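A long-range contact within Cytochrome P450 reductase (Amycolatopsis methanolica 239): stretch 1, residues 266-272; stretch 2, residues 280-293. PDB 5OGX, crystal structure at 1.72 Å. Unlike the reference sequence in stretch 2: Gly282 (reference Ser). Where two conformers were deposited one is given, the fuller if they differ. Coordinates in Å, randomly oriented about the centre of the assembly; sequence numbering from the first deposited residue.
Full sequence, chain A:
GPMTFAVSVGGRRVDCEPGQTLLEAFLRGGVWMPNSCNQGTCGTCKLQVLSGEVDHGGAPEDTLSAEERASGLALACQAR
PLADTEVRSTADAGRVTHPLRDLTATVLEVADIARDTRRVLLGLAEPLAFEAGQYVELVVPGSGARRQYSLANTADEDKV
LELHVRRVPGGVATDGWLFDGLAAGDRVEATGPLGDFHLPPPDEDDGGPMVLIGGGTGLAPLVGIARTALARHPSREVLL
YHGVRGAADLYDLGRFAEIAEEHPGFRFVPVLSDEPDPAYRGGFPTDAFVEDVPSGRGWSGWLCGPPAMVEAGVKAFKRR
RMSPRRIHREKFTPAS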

ATOM      1  N   PHE A 266      11.457 -18.909  -5.826  1.00 21.49           N
ATOM      2  CA  PHE A 266      11.601 -17.645  -5.124  1.00 20.75           C
ATOM      3  C   PHE A 266      13.069 -17.253  -5.053  1.00 26.99           C
ATOM      4  O   PHE A 266      13.943 -18.096  -4.797  1.00 29.32           O
ATOM      5  CB  PHE A 266      11.028 -17.749  -3.707  1.00 21.13           C
ATOM      6  CG  PHE A 266      11.255 -16.514  -2.870  1.00 20.23           C
ATOM      7  CD1 PHE A 266      10.427 -15.403  -3.013  1.00 19.35           C
ATOM      8  CD2 PHE A 266      12.312 -16.448  -1.977  1.00 21.38           C
ATOM      9  CE1 PHE A 266      10.635 -14.258  -2.233  1.00 22.29           C
ATOM     10  CE2 PHE A 266      12.531 -15.312  -1.207  1.00 21.67           C
ATOM     11  CZ  PHE A 266      11.692 -14.209  -1.344  1.00 23.00           C
ATOM     12  N   ARG A 267      13.339 -15.971  -5.290  1.00 20.63           N
ATOM     13  CA  ARG A 267      14.667 -15.413  -5.071  1.00 22.58           C
ATOM     14  C   ARG A 267      14.524 -14.079  -4.370  1.00 26.24           C
ATOM     15  O   ARG A 267      13.620 -13.303  -4.685  1.00 24.23           O
ATOM     16  CB  ARG A 267      15.453 -15.210  -6.381  1.00 28.70           C
ATOM     17  CG  ARG A 267      15.247 -16.294  -7.421  1.00 42.25           C
ATOM     18  CD  ARG A 267      16.481 -16.530  -8.294  1.00 54.39           C
ATOM     19  NE  ARG A 267      16.773 -15.407  -9.185  1.00 57.49           N
ATOM     20  CZ  ARG A 267      16.771 -15.472 -10.517  1.00 48.49           C
ATOM     21  NH1 ARG A 267      16.465 -16.602 -11.143  1.00 44.87           N
ATOM     22  NH2 ARG A 267      17.065 -14.391 -11.228  1.00 37.97           N
ATOM     23  N   PHE A 268      15.425 -13.811  -3.437  1.00 21.10           N
ATOM     24  CA  PHE A 268      15.510 -12.523  -2.763  1.00 20.65           C
ATOM     25  C   PHE A 268      16.840 -11.880  -3.121  1.00 24.97           C
ATOM     26  O   PHE A 268      17.897 -12.490  -2.925  1.00 23.08           O
ATOM     27  CB  PHE A 268      15.400 -12.677  -1.243  1.00 21.00           C
ATOM     28  CG  PHE A 268      15.419 -11.380  -0.513  1.00 21.61           C
ATOM     29  CD1 PHE A 268      14.334 -10.511  -0.608  1.00 20.31           C
ATOM     30  CD2 PHE A 268      16.513 -11.008   0.250  1.00 26.55           C
ATOM     31  CE1 PHE A 268      14.334  -9.310   0.060  1.00 25.50           C
ATOM     32  CE2 PHE A 268      16.524  -9.794   0.916  1.00 26.14           C
ATOM     33  CZ  PHE A 268      15.434  -8.947   0.820  1.00 26.30           C
ATOM     34  N   VAL A 269      16.789 -10.648  -3.615  1.00 20.69           N
ATOM     35  CA  VAL A 269      17.963  -9.985  -4.179  1.00 21.59           C
ATOM     36  C   VAL A 269      18.113  -8.581  -3.602  1.00 25.70           C
ATOM     37  O   VAL A 269      17.434  -7.641  -4.054  1.00 21.62           O
ATOM     38  CB  VAL A 269      17.877  -9.906  -5.710  1.00 23.91           C
ATOM     39  CG1 VAL A 269      19.157  -9.310  -6.289  1.00 24.51           C
ATOM     40  CG2 VAL A 269      17.565 -11.268  -6.312  1.00 27.95           C
ATOM     41  N   PRO A 270      18.983  -8.388  -2.617  1.00 22.01           N
ATOM     42  CA  PRO A 270      19.339  -7.025  -2.209  1.00 22.07           C
ATOM     43  C   PRO A 270      20.062  -6.311  -3.337  1.00 27.57           C
ATOM     44  O   PRO A 270      20.807  -6.923  -4.106  1.00 26.32           O
ATOM     45  CB  PRO A 270      20.267  -7.247  -1.004  1.00 26.84           C
ATOM     46  CG  PRO A 270      19.935  -8.616  -0.518  1.00 23.41           C
ATOM     47  CD  PRO A 270      19.592  -9.406  -1.741  1.00 25.72           C
ATOM     48  N   VAL A 271      19.814  -5.006  -3.452  1.00 23.60           N
ATOM     49  CA  VAL A 271      20.485  -4.165  -4.443  1.00 23.87           C
ATOM     50  C   VAL A 271      20.885  -2.874  -3.754  1.00 25.23           C
ATOM     51  O   VAL A 271      20.019  -2.147  -3.256  1.00 24.78           O
ATOM     52  CB  VAL A 271      19.594  -3.867  -5.670  1.00 21.68           C
ATOM     53  CG1 VAL A 271      20.428  -3.218  -6.769  1.00 22.55           C
ATOM     54  CG2 VAL A 271      18.939  -5.156  -6.199  1.00 23.52           C
ATOM     55  N   LEU A 272      22.192  -2.584  -3.718  1.00 24.60           N
ATOM     56  CA  LEU A 272      22.724  -1.453  -2.962  1.00 25.08           C
ATOM     57  C   LEU A 272      23.155  -0.342  -3.911  1.00 31.81           C
ATOM     58  O   LEU A 272      23.981  -0.567  -4.803  1.00 32.09           O
ATOM     59  CB  LEU A 272      23.911  -1.870  -2.088  1.00 31.03           C
ATOM     60  CG  LEU A 272      23.905  -3.222  -1.370  1.00 33.33           C
ATOM     61  CD1 LEU A 272      25.109  -3.338  -0.431  1.00 30.54           C
ATOM     62  CD2 LEU A 272      22.627  -3.475  -0.611  1.00 34.26           C
TER
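Stretch 2 (280-293) YRGGFPTDAFVEDV

Stretch 2 (280-293) meets the strand 266-272 twice, first as a short extended segment beside its C-terminal end and then as a helix packed over one of its faces; together the two stretches bury 545 Å² of surface. Tyr280 enters in an extended conformation; its CA-to-CB bond points toward the strand and its side chain is in the m rotamer. Its ring lies obliquely against Pro270: Tyr280 CD1 comes 3.8 Å from Pro270 CG, and Tyr280 CB sits 4.0 Å from Leu272 CG. A water joins the backbones here, donating to Pro270 O at 2.7 Å and accepting from Arg281 N at 2.9 Å.

Arg281 and Gly282 then run parallel to the strand, opposite Val271 and Leu272, with CA-CA distances of 4.9 Å from Arg281 to Val271 and 4.8 Å from Gly282 to Leu272. Arg281 O accepts a nearly straight hydrogen bond from Leu272 N (2.9 Å, 167°) and also receives a CA-H...O contact from Val271 CA at 3.5 Å. The Arg281 side chain leaves on the same face as Val271, an m,m,m chain that passes Val269, with Arg281 CG 3.8 Å from Val269 CG1, and reaches the helix: Arg281 NH1 forms a salt bridge with Asp292 OD2 at 3.2 Å and Arg281 NH2 another with Glu291 OE1 at 3.0 Å. Gly282, where the reference has Ser, brings its CA 3.3 Å from Leu272 O. Leu272 O also accepts a hydrogen bond from Gly283 N (2.8 Å), closing the short pairing. Gly283 has phi/psi of 106/-150, at which a CB would be jammed against the preceding carbonyl oxygen; Gly283 O lies 3.4 Å from Val271 CG1.

The CA-to-CB bond of Phe284 points away, and the residue occupies the N-cap position of helix 285-292. The helix runs at 127° to the strand (N-to-C directions), nearer perpendicular than antiparallel, with the axes 8.7 Å apart at closest approach. Its first turn covers Val271: Val271 CG2 is 4.3 Å from Pro285 CB and 3.9 Å from Ala288 CB, and the CA-to-CB bond of Ala288 points toward the strand. At the helix end that of Asp292 does so again, and Asp292 OD2 forms a long salt bridge of 3.9 Å with Arg267 NH2, approaching the guanidinium at its edge. A water bridges this pair, donating to Asp292 OD2 at 2.9 Å and accepting a weak bond from Arg267 NH2 at 3.1 Å.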

ATOM      1  N   TYR A 280      26.819  -8.395  -2.490  1.00 38.06           N
ATOM      2  CA  TYR A 280      25.498  -7.979  -2.949  1.00 33.38           C
ATOM      3  C   TYR A 280      25.565  -7.262  -4.291  1.00 33.50           C
ATOM      4  O   TYR A 280      26.545  -6.585  -4.601  1.00 33.88           O
ATOM      5  CB  TYR A 280      24.835  -7.053  -1.920  1.00 31.32           C
ATOM      6  CG  TYR A 280      24.567  -7.713  -0.590  1.00 33.48           C
ATOM      7  CD1 TYR A 280      23.699  -8.793  -0.499  1.00 32.14           C
ATOM      8  CD2 TYR A 280      25.192  -7.268   0.569  1.00 42.07           C
ATOM      9  CE1 TYR A 280      23.456  -9.408   0.714  1.00 37.92           C
ATOM     10  CE2 TYR A 280      24.964  -7.883   1.789  1.00 43.42           C
ATOM     11  CZ  TYR A 280      24.092  -8.950   1.853  1.00 42.89           C
ATOM     12  OH  TYR A 280      23.854  -9.567   3.057  1.00 43.98           O
ATOM     13  N   ARG A 281      24.473  -7.381  -5.058  1.00 33.50           N
ATOM     14  CA  ARG A 281      24.315  -6.631  -6.299  1.00 33.24           C
ATOM     15  C   ARG A 281      24.364  -5.128  -6.039  1.00 31.33           C
ATOM     16  O   ARG A 281      23.855  -4.636  -5.031  1.00 29.51           O
ATOM     17  CB  ARG A 281      22.983  -6.982  -6.971  1.00 36.17           C
ATOM     18  CG  ARG A 281      22.720  -8.467  -7.173  1.00 39.98           C
ATOM     19  CD  ARG A 281      23.347  -8.973  -8.454  1.00 40.68           C
ATOM     20  NE  ARG A 281      22.803  -8.348  -9.656  1.00 35.06           N
ATOM     21  CZ  ARG A 281      21.730  -8.785 -10.310  1.00 35.98           C
ATOM     22  NH1 ARG A 281      21.069  -9.850  -9.874  1.00 33.75           N
ATOM     23  NH2 ARG A 281      21.318  -8.156 -11.402  1.00 34.15           N
ATOM     24  N   GLY A 282      24.965  -4.390  -6.969  1.00 32.37           N
ATOM     25  CA  GLY A 282      25.017  -2.949  -6.882  1.00 35.12           C
ATOM     26  C   GLY A 282      24.017  -2.291  -7.816  1.00 35.41           C
ATOM     27  O   GLY A 282      23.519  -2.903  -8.756  1.00 31.59           O
ATOM     28  N   GLY A 283      23.725  -1.023  -7.536  1.00 34.29           N
ATOM     29  CA  GLY A 283      22.909  -0.237  -8.435  1.00 35.45           C
ATOM     30  C   GLY A 283      21.499  -0.005  -7.944  1.00 30.44           C
ATOM     31  O   GLY A 283      21.239   0.054  -6.739  1.00 27.59           O
ATOM     32  N   PHE A 284      20.580   0.134  -8.879  1.00 26.07           N
ATOM     33  CA  PHE A 284      19.212   0.405  -8.515  1.00 28.49           C
ATOM     34  C   PHE A 284      18.348  -0.817  -8.834  1.00 23.84           C
ATOM     35  O   PHE A 284      18.674  -1.584  -9.741  1.00 29.78           O
ATOM     36  CB  PHE A 284      18.738   1.664  -9.254  1.00 30.79           C
ATOM     37  CG  PHE A 284      19.549   2.893  -8.906  1.00 28.78           C
ATOM     38  CD1 PHE A 284      19.271   3.619  -7.765  1.00 35.75           C
ATOM     39  CD2 PHE A 284      20.608   3.293  -9.701  1.00 35.95           C
ATOM     40  CE1 PHE A 284      20.019   4.726  -7.432  1.00 38.25           C
ATOM     41  CE2 PHE A 284      21.360   4.409  -9.373  1.00 39.77           C
ATOM     42  CZ  PHE A 284      21.067   5.123  -8.239  1.00 38.12           C
ATOM     43  N   PRO A 285      17.279  -1.060  -8.076  1.00 32.74           N
ATOM     44  CA  PRO A 285      16.677  -2.411  -8.092  1.00 32.56           C
ATOM     45  C   PRO A 285      15.958  -2.757  -9.377  1.00 32.48           C
ATOM     46  O   PRO A 285      16.038  -3.905  -9.840  1.00 26.39           O
ATOM     47  CB  PRO A 285      15.718  -2.380  -6.898  1.00 28.21           C
ATOM     48  CG  PRO A 285      15.434  -0.927  -6.670  1.00 25.40           C
ATOM     49  CD  PRO A 285      16.648  -0.165  -7.095  1.00 25.55           C
ATOM     50  N   THR A 286      15.232  -1.812  -9.967  1.00 21.52           N
ATOM     51  CA  THR A 286      14.636  -2.106 -11.261  1.00 24.60           C
ATOM     52  C   THR A 286      15.698  -2.485 -12.287  1.00 27.65           C
ATOM     53  O   THR A 286      15.480  -3.379 -13.112  1.00 26.68           O
ATOM     54  CB  THR A 286      13.804  -0.912 -11.711  1.00 24.55           C
ATOM     55  OG1 THR A 286      12.766  -0.733 -10.737  1.00 24.55           O
ATOM     56  CG2 THR A 286      13.182  -1.175 -13.058  1.00 34.35           C
ATOM     57  N   ASP A 287      16.870  -1.848 -12.225  1.00 28.61           N
ATOM     58  CA  ASP A 287      17.960  -2.201 -13.135  1.00 30.42           C
ATOM     59  C   ASP A 287      18.383  -3.659 -12.974  1.00 27.65           C
ATOM     60  O   ASP A 287      18.719  -4.325 -13.959  1.00 30.12           O
ATOM     61  CB  ASP A 287      19.164  -1.289 -12.895  1.00 33.74           C
ATOM     62  CG  ASP A 287      18.850   0.178 -13.118  1.00 38.28           C
ATOM     63  OD1 ASP A 287      17.788   0.490 -13.699  1.00 40.06           O
ATOM     64  OD2 ASP A 287      19.683   1.024 -12.726  1.00 39.59           O
ATOM     65  N   ALA A 288      18.401  -4.165 -11.743  1.00 28.75           N
ATOM     66  CA  ALA A 288      18.843  -5.539 -11.521  1.00 29.71           C
ATOM     67  C   ALA A 288      17.858  -6.545 -12.106  1.00 23.26           C
ATOM     68  O   ALA A 288      18.266  -7.579 -12.646  1.00 26.10           O
ATOM     69  CB  ALA A 288      19.047  -5.801 -10.029  1.00 28.03           C
ATOM     70  N   PHE A 289      16.555  -6.272 -12.000  1.00 22.37           N
ATOM     71  CA  PHE A 289      15.588  -7.175 -12.611  1.00 19.64           C
ATOM     72  C   PHE A 289      15.751  -7.202 -14.122  1.00 22.47           C
ATOM     73  O   PHE A 289      15.764  -8.273 -14.735  1.00 22.51           O
ATOM     74  CB  PHE A 289      14.159  -6.770 -12.249  1.00 20.11           C
ATOM     75  CG  PHE A 289      13.113  -7.431 -13.106  1.00 18.25           C
ATOM     76  CD1 PHE A 289      12.824  -8.777 -12.951  1.00 17.92           C
ATOM     77  CD2 PHE A 289      12.384  -6.690 -14.036  1.00 23.74           C
ATOM     78  CE1 PHE A 289      11.861  -9.391 -13.706  1.00 20.13           C
ATOM     79  CE2 PHE A 289      11.407  -7.302 -14.816  1.00 22.51           C
ATOM     80  CZ  PHE A 289      11.143  -8.653 -14.649  1.00 25.88           C
ATOM     81  N   VAL A 290      15.859  -6.018 -14.736  0.55 24.87           N
ATOM     82  CA  VAL A 290      16.038  -5.929 -16.182  0.55 25.93           C
ATOM     83  C   VAL A 290      17.266  -6.720 -16.615  0.55 26.37           C
ATOM     84  O   VAL A 290      17.262  -7.382 -17.660  0.55 27.38           O
ATOM     85  CB  VAL A 290      16.125  -4.453 -16.612  0.55 28.94           C
ATOM     86  CG1 VAL A 290      16.492  -4.350 -18.080  0.55 30.94           C
ATOM     87  CG2 VAL A 290      14.803  -3.740 -16.330  0.55 29.32           C
ATOM     88  N   GLU A 291      18.327  -6.683 -15.806  1.00 27.18           N
ATOM     89  CA  GLU A 291      19.528  -7.466 -16.110  1.00 29.44           C
ATOM     90  C   GLU A 291      19.245  -8.965 -16.047  1.00 31.74           C
ATOM     91  O   GLU A 291      19.737  -9.733 -16.882  1.00 31.66           O
ATOM     92  CB  GLU A 291      20.656  -7.119 -15.135  1.00 31.85           C
ATOM     93  CG  GLU A 291      21.324  -5.779 -15.363  1.00 43.95           C
ATOM     94  CD  GLU A 291      22.133  -5.309 -14.155  1.00 58.03           C
ATOM     95  OE1 GLU A 291      22.430  -6.137 -13.263  1.00 57.94           O
ATOM     96  OE2 GLU A 291      22.463  -4.103 -14.097  1.00 61.75           O
ATOM     97  N   ASP A 292      18.479  -9.402 -15.050  1.00 27.07           N
ATOM     98  CA  ASP A 292      18.200 -10.821 -14.843  1.00 26.55           C
ATOM     99  C   ASP A 292      17.188 -11.377 -15.835  1.00 27.00           C
ATOM    100  O   ASP A 292      17.272 -12.556 -16.210  1.00 28.07           O
ATOM    101  CB  ASP A 292      17.668 -11.051 -13.426  1.00 23.82           C
ATOM    102  CG  ASP A 292      18.706 -10.803 -12.355  1.00 27.57           C
ATOM    103  OD1 ASP A 292      19.906 -10.772 -12.677  1.00 30.79           O
ATOM    104  OD2 ASP A 292      18.317 -10.655 -11.181  1.00 27.33           O
ATOM    105  N   VAL A 293      16.223 -10.557 -16.243  1.00 24.05           N
ATOM    106  CA  VAL A 293      15.060 -10.966 -17.028  1.00 22.82           C
ATOM    107  C   VAL A 293      14.910  -9.955 -18.160  1.00 22.28           C
ATOM    108  O   VAL A 293      14.144  -8.984 -18.031  1.00 26.14           O
ATOM    109  CB  VAL A 293      13.805 -11.025 -16.140  1.00 22.79           C
ATOM    110  CG1 VAL A 293      12.564 -11.471 -16.938  1.00 26.17           C
ATOM    111  CG2 VAL A 293      14.055 -11.968 -14.939  1.00 25.99           C
TER
HETATM  112  O   HOH W   1      19.157 -12.869  -9.537  1.00 41.04           O
HETATM  113  O   HOH W   2      22.423  -9.003  -3.801  1.00 30.77           O
HETATM  114  O   HOH W   3      19.253   0.063  -4.753  1.00 28.93           O